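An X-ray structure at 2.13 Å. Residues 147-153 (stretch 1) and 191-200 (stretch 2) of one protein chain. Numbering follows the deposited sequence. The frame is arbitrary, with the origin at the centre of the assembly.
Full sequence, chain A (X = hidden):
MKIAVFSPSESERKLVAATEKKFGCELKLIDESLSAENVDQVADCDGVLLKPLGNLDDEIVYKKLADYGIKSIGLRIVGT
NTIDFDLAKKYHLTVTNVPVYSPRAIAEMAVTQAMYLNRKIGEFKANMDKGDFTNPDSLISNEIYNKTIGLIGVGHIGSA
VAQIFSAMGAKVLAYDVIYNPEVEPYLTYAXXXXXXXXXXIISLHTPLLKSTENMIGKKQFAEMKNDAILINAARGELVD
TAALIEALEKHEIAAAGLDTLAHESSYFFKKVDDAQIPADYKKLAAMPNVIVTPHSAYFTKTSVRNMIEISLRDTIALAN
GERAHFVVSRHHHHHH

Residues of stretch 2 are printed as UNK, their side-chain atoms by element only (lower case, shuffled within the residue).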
# COMPACT_ATOMS: atom_id res chain seq x y z
N LYS A 147 9.49 -13.04 0.57
CA LYS A 147 10.89 -12.76 0.27
C LYS A 147 11.37 -11.61 1.10
O LYS A 147 10.56 -10.75 1.52
CB LYS A 147 10.98 -12.42 -1.22
CG LYS A 147 10.71 -13.60 -2.14
CD LYS A 147 11.95 -13.95 -2.92
CE LYS A 147 11.83 -15.17 -3.80
NZ LYS A 147 12.46 -16.31 -3.10
N THR A 148 12.69 -11.54 1.26
CA THR A 148 13.37 -10.42 1.85
C THR A 148 14.13 -9.70 0.75
O THR A 148 14.85 -10.30 -0.05
CB THR A 148 14.40 -10.88 2.91
OG1 THR A 148 13.72 -11.41 4.04
CG2 THR A 148 15.22 -9.73 3.40
N ILE A 149 14.00 -8.37 0.74
CA ILE A 149 14.63 -7.54 -0.24
C ILE A 149 15.74 -6.89 0.51
O ILE A 149 15.58 -6.48 1.67
CB ILE A 149 13.70 -6.40 -0.70
CG1 ILE A 149 12.29 -6.92 -1.01
CG2 ILE A 149 14.35 -5.64 -1.81
CD1 ILE A 149 12.16 -7.85 -2.24
N GLY A 150 16.89 -6.78 -0.16
CA GLY A 150 18.05 -6.14 0.44
C GLY A 150 18.58 -5.08 -0.47
O GLY A 150 18.89 -5.32 -1.66
N LEU A 151 18.62 -3.89 0.06
CA LEU A 151 19.05 -2.73 -0.70
C LEU A 151 20.45 -2.27 -0.24
O LEU A 151 20.65 -2.08 0.94
CB LEU A 151 18.06 -1.57 -0.49
CG LEU A 151 16.58 -1.80 -0.80
CD1 LEU A 151 15.89 -0.44 -0.65
CD2 LEU A 151 16.41 -2.26 -2.21
N ILE A 152 21.38 -2.07 -1.17
CA ILE A 152 22.72 -1.56 -0.81
C ILE A 152 22.78 -0.13 -1.22
O ILE A 152 22.92 0.17 -2.39
CB ILE A 152 23.85 -2.31 -1.51
CG1 ILE A 152 23.73 -3.83 -1.30
CG2 ILE A 152 25.20 -1.84 -0.95
CD1 ILE A 152 23.61 -4.21 0.15
N GLY A 153 22.62 0.78 -0.27
CA GLY A 153 22.25 2.15 -0.63
C GLY A 153 20.73 2.30 -0.74
O GLY A 153 20.02 1.35 -1.05
N UNK A 191 23.07 -3.93 8.90
CA UNK A 191 24.46 -3.99 8.52
C UNK A 191 24.61 -4.57 7.13
O UNK A 191 23.80 -5.35 6.69
o UNK A 191 25.62 -5.01 11.78
o UNK A 191 25.20 -3.04 10.98
c UNK A 191 25.36 -4.26 10.84
c UNK A 191 25.23 -4.87 9.49
N UNK A 192 25.68 -4.18 6.47
CA UNK A 192 25.91 -4.56 5.10
C UNK A 192 25.97 -6.07 5.00
O UNK A 192 25.41 -6.65 4.10
c UNK A 192 27.21 -3.91 4.64
c UNK A 192 28.55 -5.39 3.15
c UNK A 192 28.99 -5.78 1.91
c UNK A 192 27.24 -3.69 2.16
c UNK A 192 27.67 -4.08 0.91
c UNK A 192 28.55 -5.13 0.78
c UNK A 192 27.67 -4.35 3.29
N UNK A 193 26.64 -6.71 5.94
CA UNK A 193 26.73 -8.16 5.91
C UNK A 193 25.40 -8.88 6.12
O UNK A 193 25.12 -9.85 5.46
c UNK A 193 27.66 -8.38 8.26
c UNK A 193 27.86 -8.70 6.80
o UNK A 193 26.94 -7.44 8.58
o UNK A 193 28.25 -9.09 9.09
N UNK A 194 24.58 -8.37 7.03
CA UNK A 194 23.23 -8.91 7.24
C UNK A 194 22.41 -8.86 5.96
O UNK A 194 21.71 -9.79 5.62
o UNK A 194 23.35 -7.99 9.45
c UNK A 194 22.51 -8.09 8.31
c UNK A 194 21.22 -8.73 8.70
N UNK A 195 22.51 -7.76 5.24
CA UNK A 195 21.73 -7.56 4.01
C UNK A 195 22.11 -8.62 2.97
O UNK A 195 21.22 -9.28 2.43
c UNK A 195 21.38 -6.03 2.01
c UNK A 195 21.91 -6.13 3.45
c UNK A 195 21.23 -5.10 4.37
N UNK A 196 23.41 -8.79 2.70
CA UNK A 196 23.85 -9.80 1.75
C UNK A 196 23.49 -11.19 2.20
O UNK A 196 23.13 -12.03 1.39
c UNK A 196 25.24 -8.21 -0.39
c UNK A 196 27.44 -8.73 0.76
c UNK A 196 25.36 -9.75 1.58
c UNK A 196 25.94 -8.50 0.94
N UNK A 197 23.54 -11.43 3.49
CA UNK A 197 23.23 -12.78 3.98
C UNK A 197 21.74 -13.13 3.99
O UNK A 197 21.41 -14.28 3.78
c UNK A 197 25.30 -13.51 5.30
c UNK A 197 26.32 -12.38 5.32
c UNK A 197 23.85 -13.01 5.36
c UNK A 197 27.76 -12.87 5.30
n UNK A 197 28.32 -13.01 6.67
N UNK A 198 20.86 -12.17 4.24
CA UNK A 198 19.47 -12.47 4.50
C UNK A 198 18.58 -12.12 3.31
O UNK A 198 17.41 -12.53 3.27
c UNK A 198 19.58 -12.83 7.84
c UNK A 198 18.98 -11.68 5.69
o UNK A 198 18.56 -13.51 7.66
o UNK A 198 20.38 -13.05 8.77
c UNK A 198 19.90 -11.73 6.90
N UNK A 199 19.09 -11.35 2.37
CA UNK A 199 18.21 -10.92 1.28
C UNK A 199 18.02 -12.02 0.26
O UNK A 199 18.98 -12.64 -0.14
c UNK A 199 18.71 -9.66 0.61
N UNK A 200 16.79 -12.24 -0.19
CA UNK A 200 16.56 -13.11 -1.37
C UNK A 200 16.66 -12.34 -2.68
O UNK A 200 16.88 -12.94 -3.74
c UNK A 200 14.96 -14.46 -0.01
c UNK A 200 15.21 -13.77 -1.32
o UNK A 200 13.97 -14.11 0.63
o UNK A 200 15.75 -15.34 0.35
O HOH W 1 15.08 -15.43 -4.49
O HOH W 2 13.51 -14.26 3.15

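Position 191 carries two side-chain carbons, the second bearing two oxygens, and touches nothing on stretch 1: it is Asp 191. It sits at the N-cap, just before the helix, but its carboxylate makes no capping bond; it is exposed, where a charge costs little.

Position 192 has one carbon leading to a six-carbon ring with no further atom, hence Phe 192. Its CB points sideways, yet the ring reaches stretch 1, where CE1 lies 3.8 Å from CG2 of Ile 152. The isoleucine meets the ring at its edge, near its plane.

Position 193 again shows two carbons and a terminal pair of oxygens, out of reach of the strand: Asp 193. Its OD1 accepts a weak hydrogen bond from the backbone N of position 194, 3.0 Å away. That next position has one carbon carrying an oxygen and a carbon, the mark of Thr 194, whose side chain is likewise out of reach of stretch 1.

At position 195 one carbon carries two others, a compact fork branched at CB: Val 195. Its CA-to-CB bond points toward the strand, and its CG1 lies 3.4 Å from CD1 of Ile 152 and 3.7 Å from CA of Gly 150, a good place for a short apolar side chain.

Position 196 has four carbons forked at the second, so it is Leu 196. Its CB points away, but CD2 comes within 4.4 Å of CD1 of Ile 152, extending the buried apolar cluster.

Four carbons in a row ending in nitrogen make position 197 Lys 197, exposed and remote from stretch 1. Position 198, three carbons with two oxygens on the third, is Glu 198, also exposed; its backbone O, 3.5 Å from CB of Thr 148, makes the approach.

Position 199 has a single carbon: Ala 199. Its CB lies 3.5 Å from N of Gly 150. A CB on that glycine would clash with both this methyl and CG1 of Val 195, so the small residues permit close passage as the chain leaves the helix.

Position 200 has two carbons and two terminal oxygens: Asp 200. Its OD2 accepts a hydrogen bond from N of Thr 148 at 2.9 Å, while its own N donates to O of Thr 148 at 2.7 Å. One water bridges OD2 to OG1 of Thr 148; another links its O to NZ of Lys 147.

The contact thus combines apolar packing around Ile 152, close approach at Gly 150, and paired hydrogen bonds that fasten the segment after the helix to the strand's beginning.

Stretch 2, residues 191-200: DFDTVLKEAD
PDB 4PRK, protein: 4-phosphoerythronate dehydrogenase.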